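Glutathione peroxidase (Schistosoma mansoni, PDB 2V1M) catalyses the reduction of hydrogen peroxide by glutathione, giving glutathione disulfide and water, and belongs to the thioredoxin-fold glutathione peroxidases. Local coordinates at residues 50-55 / 154-159. Numbering follows the deposited sequence. Where two conformers were deposited one is given.
Sequences YRQLQE and APYDIE
Gln-52 lies flat against the ring of Tyr-156, and this stack is the tight part of the contact. Gln-52 CG sits over the centre of the Tyr-156 ring, 3.6 Å from the centroid, as a CH-pi contact. Beyond CG the chain is extended (chi2 -169°), which carries CD over the ring. The amide plane is 7° from the ring plane. OE1 lies over the ring near Tyr-156 CG and accepts a nearly straight hydrogen bond from the backbone N of Tyr-156, 2.9 Å from N to OE1. One side chain thus holds both the ring and the backbone of the turn. Pro-155 packs beside it on the buried side: its CD is 3.2 Å from Gln-52 OE1, and its CB is 3.9 Å from Leu-53 CD2. The outer side is looser. There the hydroxyl end of Tyr-156 faces Glu-55, and both residues are exposed. Glu-55 has two conformers; the modelled approach of its carboxylate to the hydroxyl is impossibly close and so doubtful. The contact joins helix 46-60 to the turn between strand 145-149 and helix 159-167. Met-56 of the same helix also touches Pro-155 and Tyr-156, while Leu-53 and Ile-158 both reach Leu-35 on strand 33-39.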
loop_
_atom_site.group_PDB
_atom_site.type_symbol
_atom_site.label_atom_id
_atom_site.label_comp_id
_atom_site.label_asym_id
_atom_site.label_seq_id
_atom_site.Cartn_x
_atom_site.Cartn_y
_atom_site.Cartn_z
ATOM N N TYR A 50 10.129 1.340 -4.801
ATOM C CA TYR A 50 9.395 2.095 -5.832
ATOM C C TYR A 50 9.672 1.561 -7.235
ATOM O O TYR A 50 8.761 1.473 -8.051
ATOM C CB TYR A 50 9.755 3.575 -5.741
ATOM C CG TYR A 50 8.833 4.326 -4.791
ATOM C CD1 TYR A 50 7.551 4.750 -5.169
ATOM C CD2 TYR A 50 9.273 4.612 -3.487
ATOM C CE1 TYR A 50 6.733 5.425 -4.263
ATOM C CE2 TYR A 50 8.446 5.277 -2.560
ATOM C CZ TYR A 50 7.175 5.679 -2.957
ATOM O OH TYR A 50 6.394 6.303 -2.031
ATOM N N ARG A 51 10.923 1.208 -7.549
ATOM C CA ARG A 51 11.236 0.704 -8.896
ATOM C C ARG A 51 10.452 -0.580 -9.149
ATOM O O ARG A 51 9.832 -0.745 -10.216
ATOM C CB ARG A 51 12.737 0.439 -9.069
ATOM C CG ARG A 51 13.642 1.638 -9.048
ATOM C CD ARG A 51 13.730 2.371 -10.346
ATOM N NE ARG A 51 14.684 3.466 -10.204
ATOM C CZ ARG A 51 14.567 4.658 -10.747
ATOM N NH1 ARG A 51 13.538 4.930 -11.567
ATOM N NH2 ARG A 51 15.511 5.554 -10.458
ATOM N N GLN A 52 10.497 -1.518 -8.205
ATOM C CA GLN A 52 9.815 -2.789 -8.436
ATOM C C GLN A 52 8.291 -2.587 -8.476
ATOM O O GLN A 52 7.617 -3.254 -9.269
ATOM C CB GLN A 52 10.181 -3.815 -7.386
ATOM C CG GLN A 52 11.647 -4.259 -7.513
ATOM C CD GLN A 52 11.989 -5.461 -6.656
ATOM O OE1 GLN A 52 11.138 -6.080 -6.025
ATOM N NE2 GLN A 52 13.254 -5.819 -6.651
ATOM N N LEU A 53 7.752 -1.744 -7.590
ATOM C CA LEU A 53 6.305 -1.491 -7.638
ATOM C C LEU A 53 5.865 -0.907 -8.978
ATOM O O LEU A 53 4.811 -1.256 -9.504
ATOM C CB LEU A 53 5.852 -0.617 -6.464
ATOM C CG LEU A 53 5.975 -1.290 -5.098
ATOM C CD1 LEU A 53 5.816 -0.209 -4.005
ATOM C CD2 LEU A 53 4.871 -2.357 -4.925
ATOM N N GLN A 54 6.645 0.040 -9.512
ATOM C CA GLN A 54 6.275 0.636 -10.807
ATOM C C GLN A 54 6.354 -0.411 -11.934
ATOM O O GLN A 54 5.495 -0.408 -12.842
ATOM C CB GLN A 54 7.161 1.859 -11.089
ATOM C CG GLN A 54 6.935 2.447 -12.467
ATOM C CD GLN A 54 5.528 2.803 -12.804
ATOM O OE1 GLN A 54 4.682 3.071 -11.918
ATOM N NE2 GLN A 54 5.239 2.812 -14.127
ATOM N N GLU A 55 7.361 -1.281 -11.896
ATOM C CA GLU A 55 7.429 -2.380 -12.868
ATOM C C GLU A 55 6.232 -3.323 -12.720
ATOM O O GLU A 55 5.671 -3.804 -13.719
ATOM C CB GLU A 55 8.753 -3.139 -12.722
ATOM C CG GLU A 55 9.973 -2.359 -13.187
ATOM C CD GLU A 55 11.254 -2.528 -12.328
ATOM O OE1 GLU A 55 11.367 -3.487 -11.541
ATOM O OE2 GLU A 55 12.181 -1.677 -12.433
ATOM N N ALA A 154 10.965 -8.121 -1.086
ATOM C CA ALA A 154 10.980 -7.447 -2.367
ATOM C C ALA A 154 9.587 -7.508 -2.996
ATOM O O ALA A 154 8.990 -8.580 -3.030
ATOM C CB ALA A 154 11.985 -8.130 -3.296
ATOM N N PRO A 155 9.094 -6.388 -3.577
ATOM C CA PRO A 155 7.785 -6.469 -4.243
ATOM C C PRO A 155 7.720 -7.599 -5.261
ATOM O O PRO A 155 6.703 -8.273 -5.369
ATOM C CB PRO A 155 7.635 -5.078 -4.874
ATOM C CG PRO A 155 8.379 -4.148 -3.876
ATOM C CD PRO A 155 9.588 -4.987 -3.441
ATOM N N TYR A 156 8.798 -7.834 -6.010
ATOM C CA TYR A 156 8.782 -8.897 -7.006
ATOM C C TYR A 156 8.454 -10.258 -6.406
ATOM O O TYR A 156 7.884 -11.116 -7.100
ATOM C CB TYR A 156 10.129 -8.976 -7.722
ATOM C CG TYR A 156 10.411 -7.915 -8.729
ATOM C CD1 TYR A 156 9.414 -7.064 -9.190
ATOM C CD2 TYR A 156 11.683 -7.789 -9.260
ATOM C CE1 TYR A 156 9.663 -6.128 -10.167
ATOM C CE2 TYR A 156 11.964 -6.831 -10.232
ATOM C CZ TYR A 156 10.932 -6.011 -10.676
ATOM O OH TYR A 156 11.217 -5.079 -11.637
ATOM N N ASP A 157 8.830 -10.484 -5.163
ATOM C CA ASP A 157 8.557 -11.777 -4.534
ATOM C C ASP A 157 7.104 -11.984 -4.167
ATOM O O ASP A 157 6.725 -13.090 -3.750
ATOM C CB ASP A 157 9.457 -11.965 -3.341
ATOM C CG ASP A 157 10.934 -12.146 -3.756
ATOM O OD1 ASP A 157 11.196 -12.473 -4.925
ATOM O OD2 ASP A 157 11.807 -12.033 -2.906
ATOM N N ILE A 158 6.282 -10.954 -4.349
ATOM C CA ILE A 158 4.839 -11.031 -4.095
ATOM C C ILE A 158 4.078 -11.366 -5.395
ATOM O O ILE A 158 2.876 -11.677 -5.369
ATOM C CB ILE A 158 4.361 -9.690 -3.474
ATOM C CG1 ILE A 158 5.160 -9.405 -2.202
ATOM C CG2 ILE A 158 2.853 -9.708 -3.159
ATOM C CD1 ILE A 158 4.923 -8.026 -1.628
ATOM N N GLU A 159 4.768 -11.330 -6.537
ATOM C CA GLU A 159 4.066 -11.437 -7.811
ATOM C C GLU A 159 3.351 -12.786 -7.971
ATOM O O GLU A 159 2.244 -12.817 -8.504
ATOM C CB GLU A 159 5.067 -11.219 -8.945
ATOM C CG GLU A 159 4.402 -11.004 -10.262
ATOM C CD GLU A 159 5.226 -10.182 -11.236
ATOM O OE1 GLU A 159 5.998 -9.284 -10.832
ATOM O OE2 GLU A 159 5.065 -10.464 -12.433
#